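Local coordinates for oligopeptide-binding protein oppA (Lactococcus lactis, PDB 3DRF), which captures oligopeptides for the OppABCDF ABC transporter, which takes up peptides longer than three residues and supports growth in milk, at residues Ser112-Lys117 and Glu192-Tyr197; Gly68-Phe73 and Leu106-Gly111; Asp118-Tyr123 and Ile160-Gly165; Pro218-Thr221 and Lys225-Asn228. All coordinates share one frame; numbering follows the deposited sequence.

Interaction 1: Ser112-Lys117 and Glu192-Tyr197; sequences SEVTAK and ETVAPY
Lys117 lays its aliphatic chain across the ring of Tyr197, and this is the aromatic half of the contact. CE sits over the middle of one face, 3.5 Å from the ring centroid and only 3° off the normal, a CH-pi contact with almost no offset. NZ also lies over that face, 4.7 Å from the Tyr197 centroid, so a cation-pi interaction is added beyond the methylene. Nearer the backbone, CG of Lys117 meets CD2 of Tyr197 at 3.6 Å. The chain bends once, at chi2 (57°), and runs extended from there, which leaves CG just outside the rim at CD2 and brings CE over the centre. The ammonium group is further held by salt bridges to Glu120 and Glu124, on the same helix. Replacing Tyr197 with an alanine would probably take the floor from under the Lys117 methylenes and leave the ammonium group to its two glutamates, freer to swing.

The second half is apolar. CG1 of Val114 meets CG1 of Val194 at 3.8 Å and lies almost as near to CG2, so one methyl rests against both branches of the other valine. No hydrogen bond links the two segments directly.

Asp118 joins the two segments instead: its OD2 accepts from Thr115 N, as in a capping box, and its OD1 from Tyr197 N. Thr115 and Pro196 are N-cap residues, so the contact joins the starts of helices 116-127 and 197-200, with Trp108 packed against both Val114 and Pro196.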
loop_
_atom_site.group_PDB
_atom_site.type_symbol
_atom_site.label_atom_id
_atom_site.label_comp_id
_atom_site.label_asym_id
_atom_site.label_seq_id
_atom_site.Cartn_x
_atom_site.Cartn_y
_atom_site.Cartn_z
ATOM N N SER A 112 9.820 -12.738 -26.197
ATOM C CA SER A 112 10.739 -11.619 -26.409
ATOM C C SER A 112 11.618 -11.357 -25.174
ATOM O O SER A 112 11.291 -11.776 -24.091
ATOM C CB SER A 112 9.969 -10.349 -26.802
ATOM O OG SER A 112 9.151 -9.895 -25.713
ATOM N N GLU A 113 12.744 -10.750 -25.425
ATOM C CA GLU A 113 13.680 -10.509 -24.322
ATOM C C GLU A 113 13.225 -9.380 -23.416
ATOM O O GLU A 113 12.708 -8.371 -23.878
ATOM C CB GLU A 113 15.071 -10.141 -24.844
ATOM C CG GLU A 113 15.807 -11.263 -25.541
ATOM C CD GLU A 113 16.179 -12.401 -24.600
ATOM O OE1 GLU A 113 16.741 -12.137 -23.516
ATOM O OE2 GLU A 113 15.913 -13.571 -24.949
ATOM N N VAL A 114 13.385 -9.599 -22.097
ATOM C CA VAL A 114 13.376 -8.468 -21.177
ATOM C C VAL A 114 14.715 -7.738 -21.188
ATOM O O VAL A 114 15.773 -8.360 -21.083
ATOM C CB VAL A 114 13.056 -8.914 -19.738
ATOM C CG1 VAL A 114 12.962 -7.707 -18.818
ATOM C CG2 VAL A 114 11.768 -9.719 -19.706
ATOM N N THR A 115 14.669 -6.456 -21.467
ATOM C CA THR A 115 15.872 -5.657 -21.710
ATOM C C THR A 115 16.028 -4.498 -20.742
ATOM O O THR A 115 15.146 -4.137 -20.014
ATOM C CB THR A 115 15.823 -5.015 -23.166
ATOM O OG1 THR A 115 14.812 -4.011 -23.200
ATOM C CG2 THR A 115 15.592 -6.129 -24.242
ATOM N N ALA A 116 17.180 -3.860 -20.820
ATOM C CA ALA A 116 17.518 -2.658 -20.015
ATOM C C ALA A 116 16.425 -1.570 -20.203
ATOM O O ALA A 116 15.993 -0.949 -19.238
ATOM C CB ALA A 116 18.926 -2.124 -20.458
ATOM N N LYS A 117 15.990 -1.360 -21.439
ATOM C CA LYS A 117 14.944 -0.377 -21.702
ATOM C C LYS A 117 13.591 -0.673 -20.982
ATOM O O LYS A 117 12.929 0.225 -20.562
ATOM C CB LYS A 117 14.712 -0.275 -23.225
ATOM C CG LYS A 117 13.530 0.651 -23.667
ATOM C CD LYS A 117 13.703 2.114 -23.131
ATOM C CE LYS A 117 12.491 2.977 -23.645
ATOM N NZ LYS A 117 12.659 4.385 -23.079
ATOM N N GLU A 192 11.675 -1.812 -8.877
ATOM C CA GLU A 192 11.992 -3.250 -8.874
ATOM C C GLU A 192 11.194 -4.048 -9.859
ATOM O O GLU A 192 11.146 -5.234 -9.752
ATOM C CB GLU A 192 11.788 -3.835 -7.437
ATOM C CG GLU A 192 12.546 -3.060 -6.320
ATOM C CD GLU A 192 12.388 -3.677 -4.946
ATOM O OE1 GLU A 192 12.282 -4.890 -4.812
ATOM O OE2 GLU A 192 12.404 -2.912 -4.025
ATOM N N THR A 193 10.556 -3.380 -10.816
ATOM C CA THR A 193 9.748 -4.056 -11.848
ATOM C C THR A 193 10.166 -3.594 -13.243
ATOM O O THR A 193 10.781 -2.597 -13.385
ATOM C CB THR A 193 8.225 -3.763 -11.637
ATOM O OG1 THR A 193 7.989 -2.349 -11.753
ATOM C CG2 THR A 193 7.753 -4.219 -10.232
ATOM N N VAL A 194 9.780 -4.401 -14.225
ATOM C CA VAL A 194 9.915 -4.090 -15.664
ATOM C C VAL A 194 8.533 -3.951 -16.329
ATOM O O VAL A 194 7.578 -4.457 -15.888
ATOM C CB VAL A 194 10.736 -5.216 -16.407
ATOM C CG1 VAL A 194 12.229 -5.073 -16.109
ATOM C CG2 VAL A 194 10.246 -6.639 -16.054
ATOM N N ALA A 195 8.529 -3.186 -17.394
ATOM C CA ALA A 195 7.336 -2.984 -18.251
ATOM C C ALA A 195 7.733 -3.290 -19.680
ATOM O O ALA A 195 8.830 -2.932 -20.081
ATOM C CB ALA A 195 6.837 -1.516 -18.121
ATOM N N PRO A 196 6.850 -3.938 -20.422
ATOM C CA PRO A 196 7.224 -4.428 -21.764
ATOM C C PRO A 196 7.146 -3.306 -22.837
ATOM O O PRO A 196 6.150 -3.174 -23.545
ATOM C CB PRO A 196 6.221 -5.565 -21.989
ATOM C CG PRO A 196 4.959 -5.107 -21.184
ATOM C CD PRO A 196 5.565 -4.475 -19.944
ATOM N N TYR A 197 8.244 -2.563 -22.935
ATOM C CA TYR A 197 8.278 -1.376 -23.802
ATOM C C TYR A 197 7.962 -1.671 -25.287
ATOM O O TYR A 197 7.194 -0.998 -25.853
ATOM C CB TYR A 197 9.617 -0.647 -23.643
ATOM C CG TYR A 197 9.767 0.492 -24.633
ATOM C CD1 TYR A 197 9.075 1.672 -24.472
ATOM C CD2 TYR A 197 10.573 0.348 -25.752
ATOM C CE1 TYR A 197 9.219 2.702 -25.404
ATOM C CE2 TYR A 197 10.731 1.384 -26.675
ATOM C CZ TYR A 197 10.028 2.523 -26.478
ATOM O OH TYR A 197 10.132 3.593 -27.370
#

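Interaction 2: Gly68-Phe73 and Leu106-Gly111; sequences GQDGLF and LKWSDG
Asp70 brings OD2 up to the six-membered end of the Trp108 indole, 3.5 Å from CZ3, near the ring plane and at its edge. The carboxylate stands almost upright to that plane, 85° from it, so a single oxygen leads the approach. Aromatic C-H edges carry slight positive charge, and the meeting is probably mildly favourable, though no hydrogen bond is involved. The other oxygen, OD1, is bonded to Thr221 OG1, which helps fix the rotation of the carboxylate.

Trp108 carries CG anti to its carbonyl carbon, with chi1 at -66°, and the indole reaches back from the turn so that CZ3 faces Asp70. Its NE1 is engaged with Asp118 OD2, a bond that pins the ring's orientation from the pyrrole side.

A second touch is purely aliphatic: CD2 of Leu72 meets CD2 of Leu106 at 4.0 Å, the two side chains crossing at about a right angle. Leu106 holds CG anti to its backbone N (chi1 -179°), which carries CD2 toward Leu72, whereas Leu72 arrives by the outer end of its chain.

All four touching residues are buried. The Trp108 carbonyl accepts from Gly111 N at 2.9 Å, closing a type I beta turn; the indole thus sits on the first residue of a turn in the loop between strand 97-102 and helix 116-127, packed on the loop before strand 74-75 in this family 5 solute-binding protein.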
loop_
_atom_site.group_PDB
_atom_site.type_symbol
_atom_site.label_atom_id
_atom_site.label_comp_id
_atom_site.label_asym_id
_atom_site.label_seq_id
_atom_site.Cartn_x
_atom_site.Cartn_y
_atom_site.Cartn_z
ATOM N N GLY A 68 3.836 -11.014 -9.904
ATOM C CA GLY A 68 3.591 -9.905 -8.961
ATOM C C GLY A 68 3.835 -8.514 -9.558
ATOM O O GLY A 68 4.489 -7.704 -8.986
ATOM N N GLN A 69 3.339 -8.342 -10.763
ATOM C CA GLN A 69 3.578 -7.126 -11.617
ATOM C C GLN A 69 5.080 -6.983 -11.948
ATOM O O GLN A 69 5.630 -5.940 -11.984
ATOM C CB GLN A 69 2.940 -5.876 -10.968
ATOM C CG GLN A 69 1.441 -6.047 -10.799
ATOM C CD GLN A 69 0.816 -5.028 -9.845
ATOM O OE1 GLN A 69 -0.192 -4.451 -10.137
ATOM N NE2 GLN A 69 1.468 -4.802 -8.743
ATOM N N ASP A 70 5.655 -8.137 -12.241
ATOM C CA ASP A 70 6.988 -8.287 -12.834
ATOM C C ASP A 70 8.139 -7.734 -11.966
ATOM O O ASP A 70 9.023 -7.063 -12.380
ATOM C CB ASP A 70 6.982 -7.782 -14.296
ATOM C CG ASP A 70 5.989 -8.571 -15.140
ATOM O OD1 ASP A 70 5.972 -9.795 -14.950
ATOM O OD2 ASP A 70 5.290 -7.974 -15.899
ATOM N N GLY A 71 8.039 -8.137 -10.718
ATOM C CA GLY A 71 9.110 -7.936 -9.757
ATOM C C GLY A 71 10.379 -8.671 -10.152
ATOM O O GLY A 71 10.321 -9.770 -10.706
ATOM N N LEU A 72 11.526 -8.053 -9.885
ATOM C CA LEU A 72 12.827 -8.554 -10.367
ATOM C C LEU A 72 13.703 -9.303 -9.354
ATOM O O LEU A 72 14.457 -10.118 -9.740
ATOM C CB LEU A 72 13.666 -7.366 -10.901
ATOM C CG LEU A 72 13.180 -6.755 -12.207
ATOM C CD1 LEU A 72 14.034 -5.557 -12.503
ATOM C CD2 LEU A 72 13.244 -7.822 -13.390
ATOM N N PHE A 73 13.609 -8.914 -8.088
ATOM C CA PHE A 73 14.648 -9.326 -7.106
ATOM C C PHE A 73 14.151 -10.327 -6.073
ATOM O O PHE A 73 13.066 -10.242 -5.584
ATOM C CB PHE A 73 15.187 -8.086 -6.387
ATOM C CG PHE A 73 15.675 -6.997 -7.323
ATOM C CD1 PHE A 73 16.726 -7.245 -8.183
ATOM C CD2 PHE A 73 15.079 -5.747 -7.316
ATOM C CE1 PHE A 73 17.184 -6.259 -9.088
ATOM C CE2 PHE A 73 15.523 -4.738 -8.222
ATOM C CZ PHE A 73 16.578 -5.004 -9.121
ATOM N N LEU A 106 15.993 -14.103 -19.157
ATOM C CA LEU A 106 14.733 -13.459 -18.754
ATOM C C LEU A 106 13.963 -12.946 -19.984
ATOM O O LEU A 106 14.430 -12.102 -20.675
ATOM C CB LEU A 106 15.027 -12.294 -17.763
ATOM C CG LEU A 106 13.812 -11.548 -17.250
ATOM C CD1 LEU A 106 12.877 -12.476 -16.412
ATOM C CD2 LEU A 106 14.274 -10.269 -16.427
ATOM N N LYS A 107 12.776 -13.491 -20.136
ATOM C CA LYS A 107 11.900 -13.199 -21.265
ATOM C C LYS A 107 10.494 -12.786 -20.793
ATOM O O LYS A 107 10.082 -13.081 -19.726
ATOM C CB LYS A 107 11.817 -14.469 -22.151
ATOM C CG LYS A 107 13.157 -14.876 -22.821
ATOM C CD LYS A 107 12.933 -16.146 -23.666
ATOM C CE LYS A 107 14.250 -16.555 -24.270
ATOM N NZ LYS A 107 14.598 -15.428 -25.137
ATOM N N TRP A 108 9.814 -12.096 -21.663
ATOM C CA TRP A 108 8.358 -11.909 -21.582
ATOM C C TRP A 108 7.620 -13.178 -22.049
ATOM O O TRP A 108 8.196 -14.046 -22.700
ATOM C CB TRP A 108 7.925 -10.743 -22.534
ATOM C CG TRP A 108 8.509 -9.390 -22.046
ATOM C CD1 TRP A 108 9.555 -8.739 -22.587
ATOM C CD2 TRP A 108 8.121 -8.658 -20.876
ATOM N NE1 TRP A 108 9.825 -7.595 -21.868
ATOM C CE2 TRP A 108 8.970 -7.547 -20.799
ATOM C CE3 TRP A 108 7.096 -8.802 -19.934
ATOM C CZ2 TRP A 108 8.832 -6.563 -19.812
ATOM C CZ3 TRP A 108 6.972 -7.837 -18.938
ATOM C CH2 TRP A 108 7.854 -6.718 -18.885
ATOM N N SER A 109 6.330 -13.219 -21.728
ATOM C CA SER A 109 5.513 -14.413 -22.001
ATOM C C SER A 109 5.189 -14.609 -23.510
ATOM O O SER A 109 4.606 -15.579 -23.868
ATOM C CB SER A 109 4.254 -14.363 -21.161
ATOM O OG SER A 109 3.611 -13.112 -21.345
ATOM N N ASP A 110 5.607 -13.686 -24.346
ATOM C CA ASP A 110 5.532 -13.872 -25.812
ATOM C C ASP A 110 6.899 -14.340 -26.368
ATOM O O ASP A 110 7.038 -14.422 -27.562
ATOM C CB ASP A 110 5.073 -12.581 -26.487
ATOM C CG ASP A 110 6.125 -11.514 -26.506
ATOM O OD1 ASP A 110 7.059 -11.565 -25.735
ATOM O OD2 ASP A 110 6.005 -10.593 -27.308
ATOM N N GLY A 111 7.871 -14.642 -25.494
ATOM C CA GLY A 111 9.192 -15.104 -25.939
ATOM C C GLY A 111 10.233 -14.003 -26.235
ATOM O O GLY A 111 11.386 -14.314 -26.422
#

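Interaction 3: Asp118-Tyr123 and Ile160-Gly165; sequences DYEFTY and ITFPDG
Ile160 reaches from its short edge strand to the side of helix 116-127, with CB directed at the helix and dividing into two unequal arms. CG2, the short arm, settles against the aliphatic part of Glu120, 3.9 Å from CG and slightly farther from CB. The long arm runs through CG1, anti to the carbonyl carbon (chi1 -61°), and stays extended to CD1. That methyl lies over one face of Tyr123, 3.7 Å from the ring centroid and 15° off the normal, a CH-pi contact displaced toward the CG-CD1 side.

Strand 160-161 is an outer strand of a four-stranded antiparallel sheet, and the helix packs on the sheet here, with Ile171 of the next strand touching both Ile160 and Tyr119. Tyr123 OH donates to Tyr119 OH at 2.7 Å and is also bonded to Leu191 N. A leucine in place of Tyr123 would probably cost Ile160 CD1 its flat aromatic seat and leave both of these groups without that partner.

Two residues on, Phe162 turns its ring edge to Glu120: CZ comes within 3.6 Å of CB, which lies near the ring plane. Glu120 bends at chi2 (-85°) and turns its carboxylate back along the helix toward Lys117.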
loop_
_atom_site.group_PDB
_atom_site.type_symbol
_atom_site.label_atom_id
_atom_site.label_comp_id
_atom_site.label_asym_id
_atom_site.label_seq_id
_atom_site.Cartn_x
_atom_site.Cartn_y
_atom_site.Cartn_z
ATOM N N ASP A 118 13.243 -1.965 -20.839
ATOM C CA ASP A 118 12.018 -2.362 -20.084
ATOM C C ASP A 118 12.065 -1.894 -18.619
ATOM O O ASP A 118 11.093 -1.605 -18.052
ATOM C CB ASP A 118 11.841 -3.888 -20.165
ATOM C CG ASP A 118 11.564 -4.384 -21.584
ATOM O OD1 ASP A 118 11.047 -3.618 -22.374
ATOM O OD2 ASP A 118 11.901 -5.499 -21.837
ATOM N N TYR A 119 13.266 -1.943 -18.051
ATOM C CA TYR A 119 13.451 -1.447 -16.662
ATOM C C TYR A 119 13.328 0.095 -16.536
ATOM O O TYR A 119 12.649 0.584 -15.707
ATOM C CB TYR A 119 14.810 -1.965 -16.148
ATOM C CG TYR A 119 15.035 -1.518 -14.709
ATOM C CD1 TYR A 119 14.202 -1.954 -13.648
ATOM C CD2 TYR A 119 16.030 -0.611 -14.421
ATOM C CE1 TYR A 119 14.412 -1.504 -12.333
ATOM C CE2 TYR A 119 16.251 -0.157 -13.115
ATOM C CZ TYR A 119 15.426 -0.596 -12.087
ATOM O OH TYR A 119 15.645 -0.144 -10.787
ATOM N N GLU A 120 14.030 0.804 -17.407
ATOM C CA GLU A 120 13.895 2.266 -17.472
ATOM C C GLU A 120 12.438 2.665 -17.766
ATOM O O GLU A 120 11.947 3.631 -17.232
ATOM C CB GLU A 120 14.877 2.819 -18.562
ATOM C CG GLU A 120 14.781 4.355 -18.699
ATOM C CD GLU A 120 13.654 4.860 -19.637
ATOM O OE1 GLU A 120 13.062 4.096 -20.350
ATOM O OE2 GLU A 120 13.462 6.082 -19.582
ATOM N N PHE A 121 11.752 1.882 -18.601
ATOM C CA PHE A 121 10.367 2.271 -18.974
ATOM C C PHE A 121 9.399 2.288 -17.761
ATOM O O PHE A 121 8.563 3.133 -17.707
ATOM C CB PHE A 121 9.833 1.376 -20.134
ATOM C CG PHE A 121 8.526 1.873 -20.708
ATOM C CD1 PHE A 121 7.448 1.024 -20.807
ATOM C CD2 PHE A 121 8.389 3.182 -21.127
ATOM C CE1 PHE A 121 6.261 1.460 -21.332
ATOM C CE2 PHE A 121 7.150 3.645 -21.680
ATOM C CZ PHE A 121 6.110 2.765 -21.742
ATOM N N THR A 122 9.612 1.387 -16.789
ATOM C CA THR A 122 8.865 1.447 -15.496
ATOM C C THR A 122 8.929 2.904 -14.906
ATOM O O THR A 122 7.953 3.449 -14.477
ATOM C CB THR A 122 9.530 0.505 -14.515
ATOM O OG1 THR A 122 9.345 -0.853 -15.035
ATOM C CG2 THR A 122 8.876 0.637 -13.118
ATOM N N TYR A 123 10.121 3.506 -14.928
ATOM C CA TYR A 123 10.295 4.866 -14.353
ATOM C C TYR A 123 9.448 5.888 -15.125
ATOM O O TYR A 123 8.903 6.734 -14.530
ATOM C CB TYR A 123 11.752 5.292 -14.380
ATOM C CG TYR A 123 12.617 4.532 -13.341
ATOM C CD1 TYR A 123 13.150 3.267 -13.633
ATOM C CD2 TYR A 123 12.838 5.036 -12.056
ATOM C CE1 TYR A 123 13.940 2.560 -12.712
ATOM C CE2 TYR A 123 13.635 4.317 -11.105
ATOM C CZ TYR A 123 14.200 3.118 -11.465
ATOM O OH TYR A 123 14.952 2.448 -10.517
ATOM N N ILE A 160 19.725 7.479 -15.640
ATOM C CA ILE A 160 19.579 6.050 -15.994
ATOM C C ILE A 160 20.260 5.812 -17.347
ATOM O O ILE A 160 19.821 6.342 -18.333
ATOM C CB ILE A 160 18.091 5.681 -16.041
ATOM C CG1 ILE A 160 17.459 5.913 -14.635
ATOM C CG2 ILE A 160 17.942 4.225 -16.494
ATOM C CD1 ILE A 160 15.956 5.524 -14.499
ATOM N N THR A 161 21.287 4.970 -17.335
ATOM C CA THR A 161 22.044 4.665 -18.547
ATOM C C THR A 161 22.223 3.140 -18.685
ATOM O O THR A 161 21.937 2.363 -17.794
ATOM C CB THR A 161 23.421 5.411 -18.556
ATOM O OG1 THR A 161 24.197 5.021 -17.405
ATOM C CG2 THR A 161 23.260 6.952 -18.589
ATOM N N PHE A 162 22.711 2.774 -19.861
ATOM C CA PHE A 162 22.718 1.368 -20.288
ATOM C C PHE A 162 24.117 0.954 -20.750
ATOM O O PHE A 162 24.454 1.132 -21.906
ATOM C CB PHE A 162 21.708 1.143 -21.417
ATOM C CG PHE A 162 20.342 1.763 -21.125
ATOM C CD1 PHE A 162 19.565 1.295 -20.089
ATOM C CD2 PHE A 162 19.866 2.821 -21.872
ATOM C CE1 PHE A 162 18.309 1.824 -19.855
ATOM C CE2 PHE A 162 18.626 3.373 -21.614
ATOM C CZ PHE A 162 17.854 2.844 -20.609
ATOM N N PRO A 163 24.899 0.359 -19.861
ATOM C CA PRO A 163 26.275 -0.015 -20.204
ATOM C C PRO A 163 26.379 -0.993 -21.368
ATOM O O PRO A 163 27.415 -1.003 -21.952
ATOM C CB PRO A 163 26.791 -0.656 -18.923
ATOM C CG PRO A 163 25.959 -0.089 -17.805
ATOM C CD PRO A 163 24.616 0.190 -18.407
ATOM N N ASP A 164 25.353 -1.780 -21.673
ATOM C CA ASP A 164 25.385 -2.690 -22.846
ATOM C C ASP A 164 24.217 -2.376 -23.773
ATOM O O ASP A 164 23.723 -3.222 -24.432
ATOM C CB ASP A 164 25.441 -4.159 -22.401
ATOM C CG ASP A 164 25.770 -5.123 -23.575
ATOM O OD1 ASP A 164 26.476 -4.756 -24.510
ATOM O OD2 ASP A 164 25.251 -6.242 -23.503
ATOM N N GLY A 165 23.809 -1.123 -23.814
ATOM C CA GLY A 165 22.733 -0.644 -24.693
ATOM C C GLY A 165 21.336 -0.926 -24.184
ATOM O O GLY A 165 21.121 -1.646 -23.293
#

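Interaction 4: Pro218-Thr221 and Lys225-Asn228; sequences PLVT and KPEN
Two proline rings meet here without any hydrogen bond between the segments: CG of Pro218 lies 3.6 Å from CG of Pro226. Both rings pucker with C-gamma endo, and they approach obliquely. CG of Pro226 also lies near CD of Pro218, at 4.1 Å, so one corner of this ring rests against two atoms of the other.

Val220 supplies the rest of the contact. Its CB points toward the strand, and its CG2 methyl meets Pro226 CD at 3.7 Å, the two side chains tip to tip. CG1 stands a little farther from the same CD, at 4.0 Å, so the ring carbon faces the fork of the valine. With CG1 anti to the carbonyl carbon (chi1 -54°), CG2 falls between the backbone N and that carbon, and from there it also touches the start of Lys225, 3.8 Å from CA. Beyond CB the lysine chain extends off the contact.

Strand 224-230 is an outermost strand of a mixed five-stranded sheet; the chain reverses within a few residues, so its start packs on the loop leading into it. Just past Pro226 the chain turns a corner, where Glu227 and Asn228 both face Lys236 of the adjacent strand, a classic beta bulge. Trp49 touches both prolines, while Ile235 packs on Pro226 from strand 234-239. Val220 N is hydrogen-bonded to Ser109 OG, in the turn that begins at Trp108.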
loop_
_atom_site.group_PDB
_atom_site.type_symbol
_atom_site.label_atom_id
_atom_site.label_comp_id
_atom_site.label_asym_id
_atom_site.label_seq_id
_atom_site.Cartn_x
_atom_site.Cartn_y
_atom_site.Cartn_z
ATOM N N PRO A 218 -2.047 -8.717 -21.155
ATOM C CA PRO A 218 -0.687 -8.239 -20.880
ATOM C C PRO A 218 0.405 -9.214 -21.301
ATOM O O PRO A 218 0.084 -10.314 -21.591
ATOM C CB PRO A 218 -0.708 -8.109 -19.341
ATOM C CG PRO A 218 -1.532 -9.365 -18.915
ATOM C CD PRO A 218 -2.629 -9.437 -19.989
ATOM N N LEU A 219 1.653 -8.791 -21.348
ATOM C CA LEU A 219 2.805 -9.679 -21.200
ATOM C C LEU A 219 3.304 -9.667 -19.750
ATOM O O LEU A 219 3.274 -8.651 -19.078
ATOM C CB LEU A 219 3.976 -9.276 -22.133
ATOM C CG LEU A 219 3.633 -9.177 -23.631
ATOM C CD1 LEU A 219 4.917 -8.900 -24.462
ATOM C CD2 LEU A 219 2.957 -10.499 -24.107
ATOM N N VAL A 220 3.793 -10.825 -19.317
ATOM C CA VAL A 220 4.340 -10.982 -17.960
ATOM C C VAL A 220 5.616 -11.799 -18.011
ATOM O O VAL A 220 6.022 -12.322 -19.013
ATOM C CB VAL A 220 3.331 -11.622 -16.986
ATOM C CG1 VAL A 220 2.006 -10.827 -16.991
ATOM C CG2 VAL A 220 3.066 -13.119 -17.380
ATOM N N THR A 221 6.251 -11.848 -16.863
ATOM C CA THR A 221 7.572 -12.499 -16.730
ATOM C C THR A 221 7.593 -13.688 -15.710
ATOM O O THR A 221 8.564 -14.327 -15.578
ATOM C CB THR A 221 8.666 -11.475 -16.257
ATOM O OG1 THR A 221 8.402 -11.034 -14.912
ATOM C CG2 THR A 221 8.772 -10.273 -17.222
ATOM N N LYS A 225 1.406 -17.330 -16.849
ATOM C CA LYS A 225 0.855 -16.221 -17.630
ATOM C C LYS A 225 -0.656 -16.251 -17.575
ATOM O O LYS A 225 -1.251 -17.301 -17.474
ATOM C CB LYS A 225 1.352 -16.296 -19.073
ATOM C CG LYS A 225 0.915 -17.539 -19.823
ATOM C CD LYS A 225 1.446 -17.559 -21.280
ATOM C CE LYS A 225 0.849 -18.777 -22.015
ATOM N NZ LYS A 225 1.222 -18.757 -23.457
ATOM N N PRO A 226 -1.281 -15.083 -17.648
ATOM C CA PRO A 226 -2.739 -14.988 -17.626
ATOM C C PRO A 226 -3.299 -15.278 -19.020
ATOM O O PRO A 226 -3.269 -14.457 -19.881
ATOM C CB PRO A 226 -2.974 -13.506 -17.227
ATOM C CG PRO A 226 -1.797 -12.735 -17.761
ATOM C CD PRO A 226 -0.623 -13.729 -17.659
ATOM N N GLU A 227 -3.759 -16.509 -19.216
ATOM C CA GLU A 227 -4.320 -16.916 -20.506
ATOM C C GLU A 227 -5.633 -16.197 -20.780
ATOM O O GLU A 227 -5.927 -15.853 -21.930
ATOM C CB GLU A 227 -4.526 -18.431 -20.553
ATOM C CG GLU A 227 -5.117 -18.939 -21.866
ATOM C CD GLU A 227 -4.098 -18.984 -23.002
ATOM O OE1 GLU A 227 -2.894 -18.759 -22.748
ATOM O OE2 GLU A 227 -4.510 -19.254 -24.154
ATOM N N ASN A 228 -6.425 -15.993 -19.763
ATOM C CA ASN A 228 -7.654 -15.211 -19.839
ATOM C C ASN A 228 -7.870 -14.356 -18.597
ATOM O O ASN A 228 -7.556 -14.772 -17.481
ATOM C CB ASN A 228 -8.858 -16.127 -20.064
ATOM C CG ASN A 228 -10.102 -15.364 -20.474
ATOM O OD1 ASN A 228 -11.105 -15.359 -19.761
ATOM N ND2 ASN A 228 -10.042 -14.712 -21.631
#

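Interactions 1, 2 and 3 meet around Asp118, the shared hub at the start of helix 116-127. Thr122 OG1, on the same helix, bonds to Thr193 O at 2.8 Å, joining interactions 1 and 3, whose centres are 8 Å apart. Interactions 1 and 2 also share a link from Glu192 O to Leu72 N at 2.8 Å. Interaction 4 is tied to interaction 2 through Thr221, whose CG2 also packs against Val114 CG2 of interaction 1 at 3.9 Å; it does not touch interaction 3, the nearest atoms being about 7 Å away. The protein holds a peptide in this closed form, but the contacts described are all between protein residues.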